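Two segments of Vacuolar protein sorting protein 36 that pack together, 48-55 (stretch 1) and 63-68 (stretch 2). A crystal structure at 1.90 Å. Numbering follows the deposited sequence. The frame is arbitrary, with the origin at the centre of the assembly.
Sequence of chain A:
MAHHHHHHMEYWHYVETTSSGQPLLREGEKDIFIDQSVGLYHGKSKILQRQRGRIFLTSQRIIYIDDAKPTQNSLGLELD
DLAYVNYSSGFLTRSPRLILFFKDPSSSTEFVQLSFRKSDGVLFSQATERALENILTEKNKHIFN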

# COMPACT_ATOMS: atom_id res chain seq x y z
N LEU A 48 0.70 20.50 13.84
CA LEU A 48 1.16 20.72 15.21
C LEU A 48 0.01 21.27 16.04
O LEU A 48 -0.76 22.11 15.57
CB LEU A 48 2.37 21.67 15.22
CG LEU A 48 3.56 21.27 14.36
CD1 LEU A 48 4.71 22.23 14.60
CD2 LEU A 48 4.01 19.79 14.61
N GLN A 49 -0.14 20.75 17.26
CA GLN A 49 -1.22 21.22 18.14
C GLN A 49 -2.63 20.76 17.72
O GLN A 49 -3.64 21.21 18.27
CB GLN A 49 -1.17 22.75 18.30
CG GLN A 49 0.18 23.26 18.84
CD GLN A 49 0.65 22.48 20.05
OE1 GLN A 49 -0.10 22.31 21.03
NE2 GLN A 49 1.88 22.00 20.00
N ARG A 50 -2.71 19.86 16.74
CA ARG A 50 -3.99 19.24 16.41
C ARG A 50 -3.77 17.73 16.37
O ARG A 50 -4.18 17.07 15.43
CB ARG A 50 -4.53 19.71 15.06
CG ARG A 50 -4.68 21.27 14.87
CD ARG A 50 -5.80 21.83 15.66
NE ARG A 50 -5.84 23.29 15.57
CZ ARG A 50 -5.05 24.13 16.25
NH1 ARG A 50 -4.13 23.67 17.11
NH2 ARG A 50 -5.18 25.45 16.10
N GLN A 51 -3.13 17.22 17.41
CA GLN A 51 -2.71 15.84 17.49
C GLN A 51 -3.55 14.91 18.38
O GLN A 51 -3.32 13.69 18.39
CB GLN A 51 -1.23 15.78 17.86
CG GLN A 51 -0.32 16.21 16.70
CD GLN A 51 -0.62 15.42 15.39
OE1 GLN A 51 -0.98 16.00 14.39
NE2 GLN A 51 -0.45 14.12 15.44
N ARG A 52 -4.54 15.46 19.09
CA ARG A 52 -5.42 14.64 19.93
C ARG A 52 -6.78 15.31 20.07
O ARG A 52 -6.95 16.32 20.78
CB ARG A 52 -4.80 14.35 21.30
CG ARG A 52 -5.56 13.33 22.15
CD ARG A 52 -4.85 13.10 23.49
NE ARG A 52 -3.47 12.62 23.27
CZ ARG A 52 -2.37 13.37 23.37
NH1 ARG A 52 -2.46 14.67 23.70
NH2 ARG A 52 -1.17 12.83 23.13
N GLY A 53 -7.73 14.74 19.35
CA GLY A 53 -9.09 15.23 19.29
C GLY A 53 -10.07 14.12 18.97
O GLY A 53 -9.68 12.98 18.61
N ARG A 54 -11.35 14.43 19.13
CA ARG A 54 -12.40 13.54 18.65
C ARG A 54 -12.69 13.93 17.20
O ARG A 54 -12.59 15.11 16.82
CB ARG A 54 -13.67 13.69 19.49
CG ARG A 54 -13.56 13.03 20.84
CD ARG A 54 -14.93 12.93 21.47
NE ARG A 54 -15.41 14.28 21.76
CZ ARG A 54 -16.65 14.58 22.14
NH1 ARG A 54 -17.57 13.62 22.29
NH2 ARG A 54 -16.95 15.86 22.37
N ILE A 55 -13.04 12.93 16.40
CA ILE A 55 -13.37 13.18 15.02
C ILE A 55 -14.85 12.84 14.84
O ILE A 55 -15.31 11.80 15.33
CB ILE A 55 -12.39 12.41 14.03
CG1 ILE A 55 -12.41 13.03 12.63
CG2 ILE A 55 -12.68 10.91 13.98
CD1 ILE A 55 -11.61 14.35 12.52
N ILE A 63 -15.37 16.78 11.11
CA ILE A 63 -15.08 17.78 12.11
C ILE A 63 -14.10 17.28 13.13
O ILE A 63 -14.29 16.23 13.72
CB ILE A 63 -16.37 18.25 12.82
CG1 ILE A 63 -17.33 18.94 11.82
CG2 ILE A 63 -16.03 19.14 14.06
CD1 ILE A 63 -18.76 19.11 12.38
N TYR A 64 -13.03 18.03 13.35
CA TYR A 64 -12.06 17.71 14.39
C TYR A 64 -12.31 18.58 15.62
O TYR A 64 -12.25 19.82 15.50
CB TYR A 64 -10.63 17.90 13.85
CG TYR A 64 -9.55 17.86 14.90
CD1 TYR A 64 -8.92 16.65 15.26
CD2 TYR A 64 -9.16 19.03 15.56
CE1 TYR A 64 -7.95 16.62 16.25
CE2 TYR A 64 -8.19 19.01 16.55
CZ TYR A 64 -7.59 17.80 16.88
OH TYR A 64 -6.63 17.79 17.85
N ILE A 65 -12.55 17.95 16.77
CA ILE A 65 -12.75 18.66 18.06
C ILE A 65 -11.52 18.46 18.95
O ILE A 65 -11.29 17.36 19.48
CB ILE A 65 -14.04 18.20 18.82
CG1 ILE A 65 -15.30 18.33 17.95
CG2 ILE A 65 -14.18 18.96 20.16
CD1 ILE A 65 -15.56 19.75 17.37
N ASP A 66 -10.73 19.52 19.10
CA ASP A 66 -9.51 19.46 19.89
C ASP A 66 -9.76 19.08 21.35
O ASP A 66 -10.65 19.63 21.99
CB ASP A 66 -8.75 20.80 19.79
CG ASP A 66 -7.33 20.68 20.27
OD1 ASP A 66 -6.56 19.85 19.70
OD2 ASP A 66 -6.99 21.38 21.26
N ASP A 67 -9.00 18.12 21.88
CA ASP A 67 -9.21 17.69 23.26
C ASP A 67 -8.85 18.82 24.24
O ASP A 67 -9.61 19.09 25.17
CB ASP A 67 -8.40 16.45 23.61
CG ASP A 67 -9.07 15.14 23.13
OD1 ASP A 67 -10.23 15.14 22.65
OD2 ASP A 67 -8.40 14.09 23.26
N ALA A 68 -7.72 19.49 24.00
CA ALA A 68 -7.16 20.47 24.93
C ALA A 68 -7.93 21.81 24.89
O ALA A 68 -8.33 22.34 25.94
CB ALA A 68 -5.66 20.69 24.66
O HOH W 1 -4.62 22.17 20.78
O HOH W 2 -5.48 18.10 22.41
O HOH W 3 -4.09 18.40 20.21

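The two stretches meet as neighbouring antiparallel strands: strand 53-55 runs against strand 63-66 at 158°, their axes approaching to 4.6 Å. Before the strand, stretch 1 is an irregular loop that drapes over the polar side chains of stretch 2.

Leu-48 makes no contact. Gln-49 contributes through its backbone: its carbonyl O accepts a hydrogen bond from water 1 (Gln-49 O to the water O, 2.9 Å), which also donates to Asp-66 OD2 (2.5 Å). A water can join two acceptors in this way because it has two protons to give. The same carbonyl accepts a hydrogen bond within its own stretch from Arg-50 NH1, 2.8 Å from Gln-49 O. The aliphatic part of the arginine touches the tyrosine ring, with Arg-50 CD 3.8 Å from Tyr-64 CE2; a long side chain can offer methylenes to the ring while its guanidinium end donates to a carbonyl of its own stretch. Gln-51 points its CB away and adds little.

At Arg-52 the backbone becomes the link. Its N makes a weak hydrogen bond to the tyrosine hydroxyl (Arg-52 N to Tyr-64 OH, 3.4 Å, 128°), and that hydroxyl donates in turn to the carboxylate of its own stretch, Tyr-64 OH to Asp-66 OD1 at 2.8 Å. Tyrosine fits here because one group can accept from the loop while donating to an acid. Water 3 accepts from Arg-52 N (3.2 Å) and lies 2.9 Å from Asp-66 OD1. The arginine carbonyl receives a well-directed bond from Asp-67 N to Arg-52 O (2.9 Å, 158°), while the side-chain end leads away from stretch 2.

Gly-53 pairs with Asp-66 in a non-hydrogen-bonded bridge, their CA atoms 4.3 Å apart. Glycine suits this crowded site: an ideal CB would clash with Tyr-64 CE1, at 2.4 Å, and with Ile-65 O, at 2.6 Å. Without it, Gly-53 CA can sit 3.1 Å from Ile-65 O.

Arg-54 and Ile-65 form the hydrogen-bonded pair, joined by Arg-54 N to Ile-65 O (3.0 Å) and the nearly linear Ile-65 N to Arg-54 O (2.8 Å, 175°). Their side chains share one face of the sheet.

Ile-55 and Tyr-64 share the other face in the next non-hydrogen-bonded pair. Ile-55 CD1 lies at the ring edge and packs 3.9 Å from Tyr-64 CB, the kind of apolar contact a branched side chain makes well in a buried strand. A CA-H...O contact, Ile-55 CA to Ile-63 O at 3.4 Å, supplements the backbone pairing.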